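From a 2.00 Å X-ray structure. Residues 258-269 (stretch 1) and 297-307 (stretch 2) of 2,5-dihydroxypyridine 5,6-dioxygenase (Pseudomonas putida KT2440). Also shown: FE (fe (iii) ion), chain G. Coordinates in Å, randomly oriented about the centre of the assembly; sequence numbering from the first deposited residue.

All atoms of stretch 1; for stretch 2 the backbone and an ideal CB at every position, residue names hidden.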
# COMPACT_ATOMS: atom_id res chain seq x y z
N PRO A 258 -39.95 5.49 -21.54
CA PRO A 258 -40.79 4.31 -21.78
C PRO A 258 -40.03 3.07 -22.27
O PRO A 258 -40.55 1.99 -22.18
CB PRO A 258 -41.84 4.79 -22.80
CG PRO A 258 -41.30 6.07 -23.38
CD PRO A 258 -40.34 6.65 -22.36
N GLU A 259 -38.81 3.21 -22.79
CA GLU A 259 -38.03 2.03 -23.29
C GLU A 259 -37.73 1.06 -22.14
O GLU A 259 -37.62 -0.14 -22.43
CB GLU A 259 -36.73 2.49 -23.92
CG GLU A 259 -36.94 3.20 -25.25
CD GLU A 259 -35.64 3.40 -26.00
OE1 GLU A 259 -35.70 3.70 -27.22
OE2 GLU A 259 -34.55 3.24 -25.38
N VAL A 260 -37.67 1.53 -20.89
CA VAL A 260 -37.25 0.70 -19.70
C VAL A 260 -38.17 -0.53 -19.61
O VAL A 260 -37.68 -1.60 -19.18
CB VAL A 260 -37.21 1.51 -18.38
CG1 VAL A 260 -36.41 2.79 -18.53
CG2 VAL A 260 -38.58 1.86 -17.82
N TYR A 261 -39.43 -0.43 -20.05
CA TYR A 261 -40.47 -1.48 -19.85
C TYR A 261 -40.38 -2.56 -20.93
O TYR A 261 -41.14 -3.54 -20.88
CB TYR A 261 -41.87 -0.84 -19.76
CG TYR A 261 -41.98 0.17 -18.66
CD1 TYR A 261 -41.94 -0.24 -17.33
CD2 TYR A 261 -42.02 1.53 -18.93
CE1 TYR A 261 -42.00 0.68 -16.30
CE2 TYR A 261 -42.05 2.47 -17.91
CZ TYR A 261 -42.04 2.04 -16.59
OH TYR A 261 -42.04 2.94 -15.57
N GLY A 262 -39.46 -2.44 -21.88
CA GLY A 262 -39.35 -3.44 -22.95
C GLY A 262 -38.73 -4.74 -22.47
O GLY A 262 -37.70 -4.69 -21.79
N ILE A 263 -39.29 -5.88 -22.87
CA ILE A 263 -38.67 -7.20 -22.59
C ILE A 263 -37.50 -7.39 -23.53
O ILE A 263 -37.65 -7.21 -24.77
CB ILE A 263 -39.68 -8.34 -22.67
CG1 ILE A 263 -40.87 -8.11 -21.74
CG2 ILE A 263 -38.99 -9.65 -22.39
CD1 ILE A 263 -40.51 -8.00 -20.25
N SER A 264 -36.35 -7.72 -22.95
CA SER A 264 -35.08 -7.99 -23.66
C SER A 264 -34.87 -9.50 -23.72
O SER A 264 -35.69 -10.19 -24.33
CB SER A 264 -33.93 -7.24 -23.02
OG SER A 264 -33.87 -5.92 -23.55
N HIS A 265 -33.82 -10.04 -23.11
CA HIS A 265 -33.44 -11.44 -23.36
C HIS A 265 -34.30 -12.35 -22.48
O HIS A 265 -34.81 -11.89 -21.44
CB HIS A 265 -31.92 -11.63 -23.25
CG HIS A 265 -31.33 -11.33 -21.92
ND1 HIS A 265 -31.35 -12.25 -20.89
CD2 HIS A 265 -30.69 -10.24 -21.47
CE1 HIS A 265 -30.75 -11.73 -19.84
NE2 HIS A 265 -30.35 -10.49 -20.17
N ILE A 266 -34.49 -13.58 -22.94
CA ILE A 266 -35.36 -14.60 -22.30
C ILE A 266 -34.63 -15.90 -22.51
O ILE A 266 -34.08 -16.08 -23.59
CB ILE A 266 -36.77 -14.57 -22.94
CG1 ILE A 266 -36.71 -14.63 -24.47
CG2 ILE A 266 -37.52 -13.33 -22.51
CD1 ILE A 266 -38.07 -14.85 -25.12
N GLY A 267 -34.52 -16.74 -21.49
CA GLY A 267 -33.70 -17.95 -21.62
C GLY A 267 -33.79 -18.78 -20.37
O GLY A 267 -34.67 -18.51 -19.55
N TRP A 268 -32.91 -19.76 -20.22
CA TRP A 268 -32.94 -20.63 -19.03
C TRP A 268 -31.52 -21.02 -18.62
O TRP A 268 -30.60 -20.88 -19.44
CB TRP A 268 -33.88 -21.83 -19.26
CG TRP A 268 -33.44 -22.87 -20.25
CD1 TRP A 268 -32.84 -24.05 -19.95
CD2 TRP A 268 -33.61 -22.85 -21.68
NE1 TRP A 268 -32.58 -24.75 -21.10
CE2 TRP A 268 -33.07 -24.06 -22.17
CE3 TRP A 268 -34.18 -21.95 -22.58
CZ2 TRP A 268 -33.08 -24.40 -23.52
CZ3 TRP A 268 -34.16 -22.27 -23.92
CH2 TRP A 268 -33.63 -23.48 -24.38
N GLY A 269 -31.38 -21.43 -17.37
CA GLY A 269 -30.10 -21.65 -16.70
C GLY A 269 -29.71 -23.09 -16.78
O GLY A 269 -30.63 -23.94 -16.66
N UNK A 297 -32.19 -24.54 -14.40
CA UNK A 297 -33.66 -24.63 -14.47
C UNK A 297 -34.38 -23.32 -14.18
O UNK A 297 -35.61 -23.32 -14.16
CB UNK A 297 -34.15 -25.69 -13.48
N UNK A 298 -33.68 -22.21 -14.01
CA UNK A 298 -34.35 -20.90 -13.85
C UNK A 298 -34.93 -20.51 -15.22
O UNK A 298 -34.51 -21.06 -16.25
CB UNK A 298 -33.38 -19.83 -13.33
N UNK A 299 -35.89 -19.60 -15.22
CA UNK A 299 -36.25 -18.77 -16.39
C UNK A 299 -35.72 -17.37 -16.10
O UNK A 299 -36.06 -16.80 -15.06
CB UNK A 299 -37.76 -18.76 -16.65
N UNK A 300 -34.89 -16.86 -16.99
CA UNK A 300 -34.27 -15.53 -16.84
C UNK A 300 -34.81 -14.66 -17.95
O UNK A 300 -34.56 -14.98 -19.12
CB UNK A 300 -32.74 -15.60 -16.89
N UNK A 301 -35.47 -13.57 -17.58
CA UNK A 301 -35.78 -12.51 -18.55
C UNK A 301 -35.13 -11.22 -18.09
O UNK A 301 -34.74 -11.10 -16.92
CB UNK A 301 -37.29 -12.32 -18.71
N UNK A 302 -35.08 -10.28 -19.02
CA UNK A 302 -34.43 -8.97 -18.83
C UNK A 302 -35.33 -7.87 -19.40
O UNK A 302 -36.27 -8.19 -20.18
CB UNK A 302 -33.05 -8.94 -19.50
N UNK A 303 -35.05 -6.63 -19.01
CA UNK A 303 -35.80 -5.42 -19.43
C UNK A 303 -34.82 -4.37 -19.94
O UNK A 303 -33.64 -4.40 -19.53
CB UNK A 303 -36.63 -4.85 -18.28
N UNK A 304 -35.32 -3.46 -20.78
CA UNK A 304 -34.61 -2.26 -21.24
C UNK A 304 -33.91 -2.49 -22.57
O UNK A 304 -34.53 -2.94 -23.53
CB UNK A 304 -33.59 -1.81 -20.19
N UNK A 305 -32.60 -2.19 -22.66
CA UNK A 305 -31.91 -2.04 -23.94
C UNK A 305 -31.79 -3.37 -24.70
O UNK A 305 -31.72 -4.42 -24.09
CB UNK A 305 -30.52 -1.45 -23.71
N UNK A 306 -31.79 -3.29 -26.03
CA UNK A 306 -31.64 -4.49 -26.90
C UNK A 306 -30.82 -4.13 -28.15
O UNK A 306 -30.82 -4.98 -29.05
CB UNK A 306 -33.01 -5.04 -27.31
N UNK A 307 -30.11 -2.99 -28.18
CA UNK A 307 -29.29 -2.58 -29.37
C UNK A 307 -28.11 -3.54 -29.55
O UNK A 307 -27.63 -3.61 -30.68
CB UNK A 307 -28.77 -1.15 -29.21
FE FE G . -30.29 -8.50 -19.21

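Stretch 2 runs antiparallel to strand 263-269, with a beta bulge between Ile263 and Ile266.

Position 297 has phi 89°, which by itself favours glycine. Its ideal CB would point away from stretch 1. The residue is Gly297. Its N donates to Gly269 O at 2.8 Å, almost in line.

At position 298 CA-to-CB points sideways, and stretch 1 offers mainly the backbone of Gly269. Many side chains would fit, small polar ones among them. The residue is Asn298. Its OD1 lies 3.1 Å from Gly269 N, but the angle is too poor for a hydrogen bond. A weak one runs instead from Gly269 N to Asn298 O, 3.3 Å. An ideal CB on Gly269 would sit 2.9 Å from Asn298 OD1, a clash that the glycine avoids.

Position 299 pairs with Trp268, and its CB lies on the face that carries Ile266. An apolar side chain, aliphatic or aromatic, would suit that neighbour. The residue is Phe299, chi1 t. Its CZ packs 4.0 Å from Ile266 CG2, and its CD1 lies 3.2 Å from Gly267 O.

Position 300 pairs with Gly267, which puts no side chain on that face, so there is room beside it. The imidazole of His265 is nearby, with CE1 5.3 Å from the ideal CB of 300. A medium apolar residue would suit; others could fit. The residue is Leu300. Its CD2 lies near the plane of the His265 ring, at its edge, 4.0 Å from CE1. Leu300 N donates to Gly267 O at 3.1 Å; the return bond, Gly267 N to Leu300 O at 3.0 Å, is weak. A water links Leu300 O to His265 ND1.

Position 301 is back on the face of Ile263 and Ile266, its ideal CB 3.9 Å from Ile266 CG2. Apolar residues are expected, branched or aromatic. The residue is Phe301, chi1 p. Its CB touches Ile266 CG2 at 3.9 Å, and its CD2 meets Ile263 CD1 at 4.2 Å.

Position 302 points toward stretch 1. Its ideal CB is only 3.2 Å from His265 NE2, and iron is bound to that nitrogen at 2.2 Å. Space is tight, so a small residue suits, ideally one with an oxygen or sulfur for the metal. The residue is Ser302. Its OG binds FE at 2.3 Å, while its CB lies over the His265 ring face, 3.4 Å from the centroid. Ser264 N donates to Ser302 O at 2.8 Å.

At position 303 the ideal CB is 3.5 Å from Val260 O, an acceptor. Small or beta-branched residues, polar or apolar, would suit. The residue is Thr303; a water joins its OG1 to Val260 O.

Position 304 has phi 95°, favouring glycine. Gly304 N donates to Gly262 O at 2.9 Å.

Position 305 points away, leaving the choice wide. Pro305 O accepts from Ser264 OG at 2.7 Å.

At position 306 CA-to-CB points toward stretch 1, with the ideal CB 4.0 Å from Ser264 OG. A small or medium residue, polar or not, could sit there. The residue is Asn306; its ND2 donates to a water that in turn donates to Ile263 O.

Position 307 is out of reach and unconstrained; it is Thr307.

Stretch 2 297-307: GNFLFSTGPNT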
# COMPACT_ATOMS: atom_id res chain seq x y z
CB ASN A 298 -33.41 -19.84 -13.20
CG ASN A 298 -32.36 -19.23 -14.12
OD1 ASN A 298 -32.40 -19.38 -15.34
ND2 ASN A 298 -31.40 -18.52 -13.54
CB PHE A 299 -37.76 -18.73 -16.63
CG PHE A 299 -38.15 -17.78 -17.72
CD1 PHE A 299 -37.76 -18.01 -19.02
CD2 PHE A 299 -38.86 -16.64 -17.44
CE1 PHE A 299 -38.08 -17.11 -20.03
CE2 PHE A 299 -39.22 -15.76 -18.44
CZ PHE A 299 -38.81 -15.98 -19.74
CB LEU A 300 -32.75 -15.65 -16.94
CG LEU A 300 -31.99 -14.33 -16.79
CD1 LEU A 300 -32.21 -13.72 -15.41
CD2 LEU A 300 -30.50 -14.56 -17.05
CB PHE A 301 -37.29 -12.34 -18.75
CG PHE A 301 -38.07 -11.84 -17.58
CD1 PHE A 301 -38.38 -12.69 -16.53
CD2 PHE A 301 -38.53 -10.53 -17.54
CE1 PHE A 301 -39.12 -12.23 -15.45
CE2 PHE A 301 -39.28 -10.08 -16.46
CZ PHE A 301 -39.57 -10.93 -15.42
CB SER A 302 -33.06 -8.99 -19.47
OG SER A 302 -32.46 -7.72 -19.30
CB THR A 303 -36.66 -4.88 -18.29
OG1 THR A 303 -35.80 -4.29 -17.31
CG2 THR A 303 -37.54 -5.95 -17.68
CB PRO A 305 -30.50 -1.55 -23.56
CG PRO A 305 -30.30 -2.01 -22.12
CD PRO A 305 -31.69 -2.01 -21.51
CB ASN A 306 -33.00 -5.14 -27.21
CG ASN A 306 -33.99 -4.24 -27.93
OD1 ASN A 306 -33.76 -3.04 -28.10
ND2 ASN A 306 -35.12 -4.81 -28.33
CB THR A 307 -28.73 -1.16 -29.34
OG1 THR A 307 -27.80 -1.09 -28.26
CG2 THR A 307 -29.78 -0.08 -29.20
O HOH W 1 -35.31 -1.72 -17.66
O HOH W 2 -36.06 -7.43 -27.03
O HOH W 3 -32.26 -14.65 -20.20
O HOH W 4 -30.05 -7.05 -21.04
O HOH W 5 -28.08 -9.07 -18.83
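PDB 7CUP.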